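PDB 3P1T: putative histidinol-phosphate aminotransferase from Burkholderia pseudomallei, which probably catalyses, with pyridoxal 5'-phosphate as cofactor, the transfer of an amino group from L-histidinol phosphate to 2-oxoglutarate in histidine biosynthesis. Local coordinates for residues Q17-A22 and N323-A328. Residues are numbered along the deposited sequence; the frame is centred on the assembly and turned at random.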
loop_
_atom_site.group_PDB
_atom_site.type_symbol
_atom_site.label_atom_id
_atom_site.label_comp_id
_atom_site.label_asym_id
_atom_site.label_seq_id
_atom_site.Cartn_x
_atom_site.Cartn_y
_atom_site.Cartn_z
ATOM N N GLN A 17 29.166 11.577 -15.552
ATOM C CA GLN A 17 28.438 10.384 -15.130
ATOM C C GLN A 17 27.078 10.244 -15.858
ATOM O O GLN A 17 26.721 11.089 -16.684
ATOM C CB GLN A 17 28.234 10.417 -13.605
ATOM C CG GLN A 17 27.767 11.741 -13.023
ATOM C CD GLN A 17 28.178 11.802 -11.581
ATOM O OE1 GLN A 17 27.570 11.167 -10.708
ATOM N NE2 GLN A 17 29.268 12.509 -11.314
ATOM N N ALA A 18 26.349 9.145 -15.560
ATOM C CA ALA A 18 25.034 8.836 -16.120
ATOM C C ALA A 18 23.999 9.875 -15.688
ATOM O O ALA A 18 24.104 10.436 -14.589
ATOM C CB ALA A 18 24.586 7.446 -15.700
ATOM N N VAL A 19 23.024 10.144 -16.578
ATOM C CA VAL A 19 21.980 11.151 -16.416
ATOM C C VAL A 19 20.626 10.524 -16.785
ATOM O O VAL A 19 20.471 10.013 -17.899
ATOM C CB VAL A 19 22.335 12.398 -17.299
ATOM C CG1 VAL A 19 21.146 13.326 -17.514
ATOM C CG2 VAL A 19 23.514 13.178 -16.723
ATOM N N CYS A 20 19.654 10.552 -15.840
ATOM C CA CYS A 20 18.296 10.030 -16.067
ATOM C C CYS A 20 17.310 11.185 -15.990
ATOM O O CYS A 20 17.110 11.797 -14.940
ATOM C CB CYS A 20 17.921 8.902 -15.101
ATOM S SG CYS A 20 16.314 8.093 -15.456
ATOM N N LEU A 21 16.719 11.482 -17.135
ATOM C CA LEU A 21 15.691 12.487 -17.347
ATOM C C LEU A 21 14.536 11.785 -18.034
ATOM O O LEU A 21 14.082 12.231 -19.089
ATOM C CB LEU A 21 16.252 13.668 -18.193
ATOM C CG LEU A 21 17.569 14.340 -17.798
ATOM C CD1 LEU A 21 18.096 15.181 -18.933
ATOM C CD2 LEU A 21 17.415 15.195 -16.566
ATOM N N ALA A 22 14.102 10.636 -17.479
ATOM C CA ALA A 22 13.074 9.806 -18.116
ATOM C C ALA A 22 11.825 9.554 -17.252
ATOM O O ALA A 22 10.807 9.165 -17.828
ATOM C CB ALA A 22 13.681 8.456 -18.483
ATOM N N ASN A 323 20.733 18.945 -17.293
ATOM C CA ASN A 323 20.188 19.634 -18.453
ATOM C C ASN A 323 21.324 20.090 -19.372
ATOM O O ASN A 323 21.150 20.048 -20.594
ATOM C CB ASN A 323 19.325 20.806 -18.007
ATOM C CG ASN A 323 18.172 20.410 -17.109
ATOM O OD1 ASN A 323 17.742 19.255 -17.063
ATOM N ND2 ASN A 323 17.652 21.365 -16.367
ATOM N N ASP A 324 22.501 20.463 -18.787
ATOM C CA ASP A 324 23.734 20.818 -19.522
ATOM C C ASP A 324 24.188 19.631 -20.403
ATOM O O ASP A 324 24.439 19.807 -21.596
ATOM C CB ASP A 324 24.883 21.233 -18.553
ATOM C CG ASP A 324 24.921 22.669 -18.015
ATOM O OD1 ASP A 324 24.171 23.532 -18.549
ATOM O OD2 ASP A 324 25.766 22.949 -17.113
ATOM N N ARG A 325 24.237 18.412 -19.796
ATOM C CA ARG A 325 24.633 17.146 -20.425
ATOM C C ARG A 325 23.710 16.812 -21.608
ATOM O O ARG A 325 24.213 16.505 -22.697
ATOM C CB ARG A 325 24.634 16.000 -19.395
ATOM C CG ARG A 325 25.806 16.064 -18.401
ATOM C CD ARG A 325 26.590 14.762 -18.322
ATOM N NE ARG A 325 26.924 14.280 -19.663
ATOM C CZ ARG A 325 26.677 13.056 -20.117
ATOM N NH1 ARG A 325 26.164 12.129 -19.312
ATOM N NH2 ARG A 325 26.985 12.732 -21.365
ATOM N N LEU A 326 22.373 16.924 -21.394
ATOM C CA LEU A 326 21.362 16.666 -22.410
ATOM C C LEU A 326 21.502 17.616 -23.586
ATOM O O LEU A 326 21.506 17.162 -24.738
ATOM C CB LEU A 326 19.931 16.771 -21.860
ATOM C CG LEU A 326 18.881 16.665 -22.967
ATOM C CD1 LEU A 326 18.227 15.317 -22.979
ATOM C CD2 LEU A 326 17.956 17.873 -23.027
ATOM N N LEU A 327 21.587 18.929 -23.301
ATOM C CA LEU A 327 21.682 19.944 -24.352
ATOM C C LEU A 327 22.965 19.762 -25.187
ATOM O O LEU A 327 22.899 19.906 -26.411
ATOM C CB LEU A 327 21.613 21.366 -23.763
ATOM C CG LEU A 327 20.250 21.794 -23.170
ATOM C CD1 LEU A 327 20.362 23.114 -22.469
ATOM C CD2 LEU A 327 19.148 21.861 -24.222
ATOM N N ALA A 328 24.092 19.381 -24.552
ATOM C CA ALA A 328 25.366 19.180 -25.260
ATOM C C ALA A 328 25.279 17.974 -26.201
ATOM O O ALA A 328 25.755 18.054 -27.332
ATOM C CB ALA A 328 26.506 19.004 -24.275
#
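In the small domain of this aminotransferase, Val19 and Leu21 of segment 17-22, which carries the edge strand 19-20, pack on Arg325, Leu326 and Asn323 of the C-terminal helix 320-333. The CB atoms of Val19 and Leu21 are directed toward the helix. Val19 CG2 lies against the aliphatic part of Arg325, with Arg325 CD nearest at 3.8 Å and Arg325 CB and CG each 4.0 Å away. The valine takes a rotamer with CG1 anti to the backbone N (chi1 164°), which leaves CG2 beside that N.

The Arg325 chain bends at chi2 and chi3, and its guanidinium ends near the carbonyl of Gln17. Arg325 NH1 is 2.9 Å from Gln17 O, but the N-H...O angle of 121° makes this a weak hydrogen bond. Arg325 NH2 is bonded to Arg297 O, so the one guanidinium joins the start of segment 17-22 to the chain just before strand 299-303.

Two residues after Val19, the two methyls of Leu21 meet different residues. Leu21 CD1 sits 3.8 Å from Leu326 CB, an apolar contact. Leu21 CD2 comes to 4.1 Å from Asn323 OD1, where it makes only van der Waals contact. The Asn323 amide has its polar partners in Gly318 N, which bonds OD1, and Gln257 OE1, which takes ND2.

Backbone bonds from Val19 and Leu21 to Gln300 add the N-terminal strand, parallel, to the edge of the mixed four-stranded sheet. The C-terminal helix covers one face of that sheet, where Leu326 touches Ile299 and Val301. Such helix-on-sheet packing, with N- and C-terminal segments brought together, is characteristic of the small domain of fold-type I pyridoxal-phosphate enzymes.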